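Inorganic pyrophosphatase (PDB 3LD3) probably catalyses the magnesium-dependent hydrolysis of inorganic pyrophosphate to two phosphate ions, working as a homohexamer in the cytoplasm. Local coordinates at residues E35-V40 / V109-V114; N82-D87 / I191-K196; P90-V95 / D124-A129. One frame throughout, in Å; residues are numbered along the deposited sequence.

Contact 1. Residues E35-V40 / V109-V114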
loop_
_atom_site.group_PDB
_atom_site.type_symbol
_atom_site.label_atom_id
_atom_site.label_comp_id
_atom_site.label_asym_id
_atom_site.label_seq_id
_atom_site.Cartn_x
_atom_site.Cartn_y
_atom_site.Cartn_z
ATOM N N GLU A 35 -7.698 21.493 -26.123
ATOM C CA GLU A 35 -7.278 20.203 -26.692
ATOM C C GLU A 35 -6.464 19.377 -25.685
ATOM O O GLU A 35 -6.607 18.167 -25.609
ATOM C CB GLU A 35 -6.462 20.400 -27.972
ATOM C CG GLU A 35 -7.180 21.215 -29.055
ATOM C CD GLU A 35 -8.443 20.539 -29.545
ATOM O OE1 GLU A 35 -8.449 19.294 -29.678
ATOM O OE2 GLU A 35 -9.428 21.262 -29.814
ATOM N N GLU A 36 -5.590 20.056 -24.953
ATOM C CA GLU A 36 -4.898 19.479 -23.782
ATOM C C GLU A 36 -4.988 20.511 -22.666
ATOM O O GLU A 36 -4.827 21.709 -22.908
ATOM C CB GLU A 36 -3.413 19.167 -24.097
ATOM C CG GLU A 36 -3.233 18.029 -25.095
ATOM C CD GLU A 36 -1.811 17.797 -25.569
ATOM O OE1 GLU A 36 -0.913 18.571 -25.230
ATOM O OE2 GLU A 36 -1.620 16.831 -26.341
ATOM N N VAL A 37 -5.221 20.044 -21.442
ATOM C CA VAL A 37 -5.425 20.945 -20.327
ATOM C C VAL A 37 -4.648 20.440 -19.136
ATOM O O VAL A 37 -4.345 19.239 -19.056
ATOM C CB VAL A 37 -6.930 21.087 -19.943
ATOM C CG1 VAL A 37 -7.751 21.715 -21.121
ATOM C CG2 VAL A 37 -7.560 19.727 -19.583
ATOM N N ASN A 38 -4.340 21.361 -18.230
ATOM C CA ASN A 38 -3.729 21.025 -16.948
ATOM C C ASN A 38 -4.799 20.690 -15.915
ATOM O O ASN A 38 -5.823 21.385 -15.803
ATOM C CB ASN A 38 -2.889 22.204 -16.422
ATOM C CG ASN A 38 -1.768 22.591 -17.326
ATOM O OD1 ASN A 38 -1.226 21.746 -18.047
ATOM N ND2 ASN A 38 -1.352 23.884 -17.281
ATOM N N VAL A 39 -4.540 19.643 -15.131
ATOM C CA VAL A 39 -5.407 19.244 -14.040
ATOM C C VAL A 39 -4.543 19.129 -12.789
ATOM O O VAL A 39 -3.562 18.413 -12.795
ATOM C CB VAL A 39 -6.139 17.916 -14.330
ATOM C CG1 VAL A 39 -7.031 17.489 -13.124
ATOM C CG2 VAL A 39 -7.002 18.069 -15.631
ATOM N N VAL A 40 -4.956 19.825 -11.737
ATOM C CA VAL A 40 -4.374 19.685 -10.401
ATOM C C VAL A 40 -5.174 18.585 -9.707
ATOM O O VAL A 40 -6.389 18.739 -9.506
ATOM C CB VAL A 40 -4.467 21.004 -9.599
ATOM C CG1 VAL A 40 -3.963 20.815 -8.147
ATOM C CG2 VAL A 40 -3.708 22.116 -10.268
ATOM N N VAL A 109 -3.520 16.617 -19.678
ATOM C CA VAL A 109 -4.474 15.613 -20.110
ATOM C C VAL A 109 -5.260 16.058 -21.346
ATOM O O VAL A 109 -5.323 17.239 -21.669
ATOM C CB VAL A 109 -5.485 15.269 -18.980
ATOM C CG1 VAL A 109 -4.696 14.917 -17.645
ATOM C CG2 VAL A 109 -6.456 16.461 -18.719
ATOM N N ARG A 110 -5.823 15.062 -22.013
ATOM C CA ARG A 110 -6.657 15.260 -23.187
ATOM C C ARG A 110 -8.080 14.890 -22.806
ATOM O O ARG A 110 -8.311 13.741 -22.450
ATOM C CB ARG A 110 -6.284 14.274 -24.286
ATOM C CG ARG A 110 -5.041 14.476 -24.995
ATOM C CD ARG A 110 -5.115 13.627 -26.280
ATOM N NE ARG A 110 -4.916 12.181 -26.077
ATOM C CZ ARG A 110 -5.843 11.243 -26.286
ATOM N NH1 ARG A 110 -7.065 11.557 -26.587
ATOM N NH2 ARG A 110 -5.532 9.974 -26.154
ATOM N N PRO A 111 -9.031 15.841 -22.866
ATOM C CA PRO A 111 -10.446 15.489 -22.625
ATOM C C PRO A 111 -10.984 14.512 -23.657
ATOM O O PRO A 111 -10.734 14.681 -24.879
ATOM C CB PRO A 111 -11.179 16.828 -22.751
ATOM C CG PRO A 111 -10.131 17.851 -22.575
ATOM C CD PRO A 111 -8.877 17.276 -23.135
ATOM N N VAL A 112 -11.727 13.519 -23.197
ATOM C CA VAL A 112 -12.333 12.531 -24.101
ATOM C C VAL A 112 -13.862 12.478 -24.014
ATOM O O VAL A 112 -14.507 11.822 -24.851
ATOM C CB VAL A 112 -11.740 11.097 -23.955
ATOM C CG1 VAL A 112 -10.224 11.116 -24.241
ATOM C CG2 VAL A 112 -12.083 10.427 -22.581
ATOM N N GLY A 113 -14.443 13.170 -23.049
ATOM C CA GLY A 113 -15.889 13.182 -22.909
ATOM C C GLY A 113 -16.287 13.935 -21.671
ATOM O O GLY A 113 -15.448 14.461 -20.918
ATOM N N VAL A 114 -17.577 14.012 -21.454
ATOM C CA VAL A 114 -18.092 14.676 -20.277
ATOM C C VAL A 114 -19.391 14.023 -19.849
ATOM O O VAL A 114 -20.227 13.703 -20.700
ATOM C CB VAL A 114 -18.228 16.182 -20.518
ATOM C CG1 VAL A 114 -19.034 16.487 -21.789
ATOM C CG2 VAL A 114 -18.767 16.866 -19.292
#

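Contact 2. Residues N82-D87 / I191-K196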
loop_
_atom_site.group_PDB
_atom_site.type_symbol
_atom_site.label_atom_id
_atom_site.label_comp_id
_atom_site.label_asym_id
_atom_site.label_seq_id
_atom_site.Cartn_x
_atom_site.Cartn_y
_atom_site.Cartn_z
ATOM N N ASN A 82 -7.855 28.108 -13.322
ATOM C CA ASN A 82 -8.209 29.268 -14.121
ATOM C C ASN A 82 -9.403 29.010 -15.027
ATOM O O ASN A 82 -9.404 29.439 -16.195
ATOM C CB ASN A 82 -7.040 29.698 -14.995
ATOM C CG ASN A 82 -6.307 30.799 -14.432
ATOM O OD1 ASN A 82 -5.873 30.737 -13.277
ATOM N ND2 ASN A 82 -6.146 31.862 -15.223
ATOM N N THR A 83 -10.373 28.280 -14.489
ATOM C CA THR A 83 -11.630 28.029 -15.160
ATOM C C THR A 83 -12.793 28.360 -14.225
ATOM O O THR A 83 -12.682 28.231 -12.999
ATOM C CB THR A 83 -11.749 26.581 -15.687
ATOM O OG1 THR A 83 -11.649 25.633 -14.615
ATOM C CG2 THR A 83 -10.695 26.318 -16.742
ATOM N N ILE A 84 -13.895 28.813 -14.815
ATOM C CA ILE A 84 -15.150 28.987 -14.076
ATOM C C ILE A 84 -16.273 28.262 -14.805
ATOM O O ILE A 84 -16.738 28.729 -15.832
ATOM C CB ILE A 84 -15.515 30.471 -13.877
ATOM C CG1 ILE A 84 -14.449 31.179 -13.055
ATOM C CG2 ILE A 84 -16.869 30.596 -13.132
ATOM C CD1 ILE A 84 -14.660 32.667 -12.929
ATOM N N ALA A 85 -16.675 27.109 -14.272
ATOM C CA ALA A 85 -17.753 26.292 -14.836
ATOM C C ALA A 85 -19.111 26.898 -14.476
ATOM O O ALA A 85 -19.179 27.889 -13.764
ATOM C CB ALA A 85 -17.659 24.878 -14.319
ATOM N N GLY A 86 -20.182 26.280 -14.967
ATOM C CA GLY A 86 -21.537 26.789 -14.772
ATOM C C GLY A 86 -21.921 27.022 -13.332
ATOM O O GLY A 86 -22.679 27.943 -13.027
ATOM N N ASP A 87 -21.396 26.192 -12.436
ATOM C CA ASP A 87 -21.705 26.310 -11.025
ATOM C C ASP A 87 -20.777 27.252 -10.238
ATOM O O ASP A 87 -20.873 27.294 -9.016
ATOM C CB ASP A 87 -21.752 24.915 -10.370
ATOM C CG ASP A 87 -20.371 24.258 -10.228
ATOM O OD1 ASP A 87 -19.369 24.818 -10.702
ATOM O OD2 ASP A 87 -20.292 23.166 -9.641
ATOM N N ILE A 191 -13.068 28.664 -19.622
ATOM C CA ILE A 191 -11.883 29.504 -19.782
ATOM C C ILE A 191 -12.282 30.955 -20.080
ATOM O O ILE A 191 -11.696 31.882 -19.540
ATOM C CB ILE A 191 -10.947 28.954 -20.891
ATOM C CG1 ILE A 191 -10.371 27.591 -20.460
ATOM C CG2 ILE A 191 -9.875 29.981 -21.255
ATOM C CD1 ILE A 191 -9.648 26.854 -21.552
ATOM N N ILE A 192 -13.259 31.144 -20.966
ATOM C CA ILE A 192 -13.782 32.479 -21.275
ATOM C C ILE A 192 -14.430 33.101 -20.033
ATOM O O ILE A 192 -14.235 34.276 -19.765
ATOM C CB ILE A 192 -14.826 32.442 -22.406
ATOM C CG1 ILE A 192 -14.158 32.055 -23.723
ATOM C CG2 ILE A 192 -15.522 33.809 -22.531
ATOM C CD1 ILE A 192 -15.179 31.617 -24.822
ATOM N N ALA A 193 -15.180 32.310 -19.272
ATOM C CA ALA A 193 -15.791 32.816 -18.052
ATOM C C ALA A 193 -14.702 33.306 -17.064
ATOM O O ALA A 193 -14.894 34.312 -16.375
ATOM C CB ALA A 193 -16.694 31.761 -17.418
ATOM N N ALA A 194 -13.558 32.623 -17.022
ATOM C CA ALA A 194 -12.469 33.017 -16.125
ATOM C C ALA A 194 -11.773 34.311 -16.569
ATOM O O ALA A 194 -11.297 35.062 -15.716
ATOM C CB ALA A 194 -11.455 31.893 -15.976
ATOM N N LYS A 195 -11.696 34.556 -17.880
ATOM C CA LYS A 195 -11.121 35.797 -18.409
ATOM C C LYS A 195 -12.025 36.991 -18.101
ATOM O O LYS A 195 -11.532 38.064 -17.744
ATOM C CB LYS A 195 -10.888 35.705 -19.925
ATOM N N LYS A 196 -13.341 36.797 -18.232
ATOM C CA LYS A 196 -14.342 37.840 -17.923
ATOM C C LYS A 196 -14.395 38.142 -16.432
ATOM O O LYS A 196 -15.116 39.052 -16.008
ATOM C CB LYS A 196 -15.741 37.429 -18.408
#

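Contact 3. Residues P90-V95 / D124-A129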
loop_
_atom_site.group_PDB
_atom_site.type_symbol
_atom_site.label_atom_id
_atom_site.label_comp_id
_atom_site.label_asym_id
_atom_site.label_seq_id
_atom_site.Cartn_x
_atom_site.Cartn_y
_atom_site.Cartn_z
ATOM N N PRO A 90 -14.136 25.863 -10.560
ATOM C CA PRO A 90 -13.385 25.365 -11.701
ATOM C C PRO A 90 -13.935 24.035 -12.241
ATOM O O PRO A 90 -14.655 23.322 -11.547
ATOM C CB PRO A 90 -11.954 25.206 -11.145
ATOM C CG PRO A 90 -11.959 25.934 -9.848
ATOM C CD PRO A 90 -13.328 25.864 -9.327
ATOM N N VAL A 91 -13.631 23.736 -13.499
ATOM C CA VAL A 91 -14.079 22.513 -14.134
ATOM C C VAL A 91 -13.427 21.307 -13.463
ATOM O O VAL A 91 -12.212 21.297 -13.250
ATOM C CB VAL A 91 -13.662 22.486 -15.618
ATOM C CG1 VAL A 91 -14.035 21.136 -16.278
ATOM C CG2 VAL A 91 -14.290 23.688 -16.398
ATOM N N ASP A 92 -14.255 20.335 -13.085
ATOM C CA ASP A 92 -13.799 19.099 -12.469
ATOM C C ASP A 92 -13.496 18.074 -13.548
ATOM O O ASP A 92 -14.250 17.932 -14.526
ATOM C CB ASP A 92 -14.872 18.559 -11.544
ATOM C CG ASP A 92 -15.133 19.484 -10.365
ATOM O OD1 ASP A 92 -14.156 20.062 -9.834
ATOM O OD2 ASP A 92 -16.322 19.633 -10.001
ATOM N N VAL A 93 -12.393 17.348 -13.364
ATOM C CA VAL A 93 -11.943 16.350 -14.304
ATOM C C VAL A 93 -11.595 15.037 -13.603
ATOM O O VAL A 93 -10.833 15.019 -12.613
ATOM C CB VAL A 93 -10.698 16.845 -15.092
ATOM C CG1 VAL A 93 -10.326 15.861 -16.244
ATOM C CG2 VAL A 93 -10.941 18.254 -15.656
ATOM N N LEU A 94 -12.090 13.952 -14.187
ATOM C CA LEU A 94 -11.685 12.596 -13.899
ATOM C C LEU A 94 -10.571 12.217 -14.877
ATOM O O LEU A 94 -10.758 12.192 -16.098
ATOM C CB LEU A 94 -12.863 11.634 -14.083
ATOM C CG LEU A 94 -14.014 11.818 -13.067
ATOM C CD1 LEU A 94 -15.398 11.433 -13.707
ATOM C CD2 LEU A 94 -13.723 11.050 -11.834
ATOM N N VAL A 95 -9.395 11.934 -14.339
ATOM C CA VAL A 95 -8.234 11.566 -15.176
ATOM C C VAL A 95 -7.926 10.073 -15.013
ATOM O O VAL A 95 -7.444 9.624 -13.977
ATOM C CB VAL A 95 -6.980 12.418 -14.809
ATOM C CG1 VAL A 95 -5.807 12.028 -15.715
ATOM C CG2 VAL A 95 -7.266 13.873 -14.908
ATOM N N ASP A 124 -23.177 20.432 -12.769
ATOM C CA ASP A 124 -21.901 19.970 -12.206
ATOM C C ASP A 124 -21.272 18.855 -13.040
ATOM O O ASP A 124 -20.876 17.800 -12.513
ATOM C CB ASP A 124 -22.088 19.522 -10.749
ATOM C CG ASP A 124 -20.788 19.539 -9.947
ATOM O OD1 ASP A 124 -19.739 20.041 -10.429
ATOM O OD2 ASP A 124 -20.806 19.045 -8.805
ATOM N N ALA A 125 -21.149 19.114 -14.338
ATOM C CA ALA A 125 -20.603 18.142 -15.272
ATOM C C ALA A 125 -19.212 17.705 -14.864
ATOM O O ALA A 125 -18.469 18.480 -14.276
ATOM C CB ALA A 125 -20.562 18.729 -16.690
ATOM N N LYS A 126 -18.871 16.469 -15.199
ATOM C CA LYS A 126 -17.551 15.906 -14.906
ATOM C C LYS A 126 -16.879 15.532 -16.220
ATOM O O LYS A 126 -17.348 14.669 -16.924
ATOM C CB LYS A 126 -17.675 14.674 -14.019
ATOM C CG LYS A 126 -18.363 14.935 -12.660
ATOM C CD LYS A 126 -17.715 16.081 -11.847
ATOM C CE LYS A 126 -18.527 16.276 -10.539
ATOM N NZ LYS A 126 -18.234 17.518 -9.831
ATOM N N VAL A 127 -15.790 16.214 -16.553
ATOM C CA VAL A 127 -15.027 15.905 -17.740
ATOM C C VAL A 127 -14.228 14.624 -17.464
ATOM O O VAL A 127 -13.727 14.429 -16.346
ATOM C CB VAL A 127 -14.082 17.076 -18.084
ATOM C CG1 VAL A 127 -13.086 16.722 -19.241
ATOM C CG2 VAL A 127 -14.878 18.313 -18.456
ATOM N N LEU A 128 -14.169 13.744 -18.453
ATOM C CA LEU A 128 -13.321 12.566 -18.456
ATOM C C LEU A 128 -12.133 12.760 -19.393
ATOM O O LEU A 128 -12.298 13.180 -20.529
ATOM C CB LEU A 128 -14.093 11.324 -18.887
ATOM C CG LEU A 128 -13.352 9.980 -18.874
ATOM C CD1 LEU A 128 -12.891 9.571 -17.444
ATOM C CD2 LEU A 128 -14.191 8.814 -19.504
ATOM N N ALA A 129 -10.931 12.484 -18.882
ATOM C CA ALA A 129 -9.700 12.709 -19.645
ATOM C C ALA A 129 -8.710 11.545 -19.478
ATOM O O ALA A 129 -8.804 10.743 -18.531
ATOM C CB ALA A 129 -9.038 14.048 -19.230
HETATM O O HOH W 1 -17.164 20.823 -13.689
#

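Contact 1. Residues E35-V40 / V109-V114
Val37 and Val109 face each other as an antiparallel hydrogen-bonded pair, each giving its N-H to the other's carbonyl. Val37 N reaches Val109 O at 2.8 Å, and the return bond from Val109 N to Val37 O is just as short. The same Val109 O also takes a CA-H...O contact from Glu36 CA at 3.1 Å.

On the buried face the two valines meet through one methyl each, Val37 CG2 against Val109 CG2 at 3.6 Å. In both residues this branch sits between the backbone N and the carbonyl carbon (chi1 -63° and -52°), which turns the two methyls to one another. In Val39 the touching branch, CG2, stands anti to the carbonyl carbon, beside the backbone N (chi1 of CG1 178°), and comes within 3.5 Å of Val109 CG2, the side chains crossing at about a right angle. Val109 CG2 thus meets a methyl of each of two valines on the other strand. Pro111 lays its CD against Glu35 O.

Glu36 and Arg110 touch only through their aliphatic parts, CG to CG at 4.0 Å; the guanidinium goes on to Ile142 O. With Ile187 of helix 180-195 over Val37 and Pro111, and Val93 and Val95 of strand 92-95 against Val39, this steeply crossed pairing is a piece of the strongly curled beta-barrel core of the soluble pyrophosphatase family.

Contact 2. Residues N82-D87 / I191-K196
A surface contact of plain van der Waals packing joins the loop between strands 76-79 and 92-95 to the last turn of helix 180-195: Asn82, Thr83 and Ile84 lie against Ile191, Ala193 and Ala194. The two alanines point their methyls at the loop, and their small size lets its backbone come close. Ala194 CB sits 3.2 Å from Asn82 O, and Ala193 CB lies 3.4 Å from Ile84 O, so each methyl rests on a carbonyl oxygen.

Ile84 supplies the largest share of the loop's contact. Its CB meets Ala193 CB at 3.9 Å, while CG1, anti to the carbonyl carbon (chi1 -62°), carries the chain over to Ala194. Extended at chi2 (174°), the chain ends with CD1 3.9 Å from Ala194 CA and near Ala193 O, so the tip lies against the helix backbone and the isoleucine touches both alanines.

Deeper in, Thr83 turns its methyl to the helix, CG2 standing 3.9 Å from Ile191 CG1. The hydroxyl branch is used elsewhere: OG1 is hydrogen-bonded to both Ile80 O and Val91 N, which ties the two ends of the loop together and fixes the rotation that leaves CG2 for Ile191.

The same loop carries Asp87, a predicted ligand of the first magnesium ion. Just before Ile191, Ala190 shares a backbone hydrogen bond with Ile84, which adds a polar link, and Ile191 also packs on Ser29 and Ala33. The helix end thus touches both these N-terminal loop residues and the loop running from strand 76-79 to strand 92-95.

Contact 3. Residues P90-V95 / D124-A129
Lys126 NZ is gripped by three oxygens. Asp92 OD2 takes it across the contact at 2.9 Å in a salt bridge, Asp124 OD1 of its own segment holds it more weakly at 3.0 Å, and Tyr77 OH is the third partner. The ammonium meets Asp92 OD2 on the anti side, 32° out of the carboxylate plane. A bend at chi2 (-54°) lays the lysine chain alongside Asp92, both pointing the same way, with CD against Asp92 CB.

This positive charge probably eases the meeting of two carboxylates: Asp92 OD2 and Asp124 OD1 are only 3.5 Å apart, their planes turned 62° from each other, and Asp87 brings a further acid near Asp124.

Beyond the charged end the segments run as parallel strands. Val127 N bonds to Asp92 O, Leu94 N to Val127 O at 2.8 Å, and Ala129 N to Leu94 O. Where the strands part, a water bridges them, accepting from Asp92 N and donating to Ala125 O. One face is apolar, with Val93 CG1 3.7 Å from Ala129 CB. Ahead of Asp92, Val91 CG1 lies equally close to Val127 CG2, and Leu186 of helix 180-195 covers both valines. On the other face, Leu94 CB touches Leu128 CD1, and Phe160 of helix 150-162 packs on Leu94 and Lys126.

A phosphate ion, probably from the crystallisation liquor though it may mark the pocket, lies close to Asp124. Such a cluster of acids, with lysine and tyrosine beside it, is consistent with the active site of family I pyrophosphatases, where Asp92 and Asp124 are predicted to bind magnesium.

In the fold
From the N terminus, residues 35-40 start the first strand and pair with 109-114, so contact 1 closes a loop that holds the first halves of the other two contacts. Residues 82-87 and 90-95 follow one another, before 109-114, and each finds its partner beyond it; contact 1 therefore crosses both. Contact 3 lies wholly within the longer loop of contact 2, which ends at the C-terminal helix. Contacts 1 and 3 share the sheet: Val112 and Gly113 both pair with Leu128 in a classic beta bulge. Contacts 2 and 3 adjoin at the predicted metal site, to which both contribute acids.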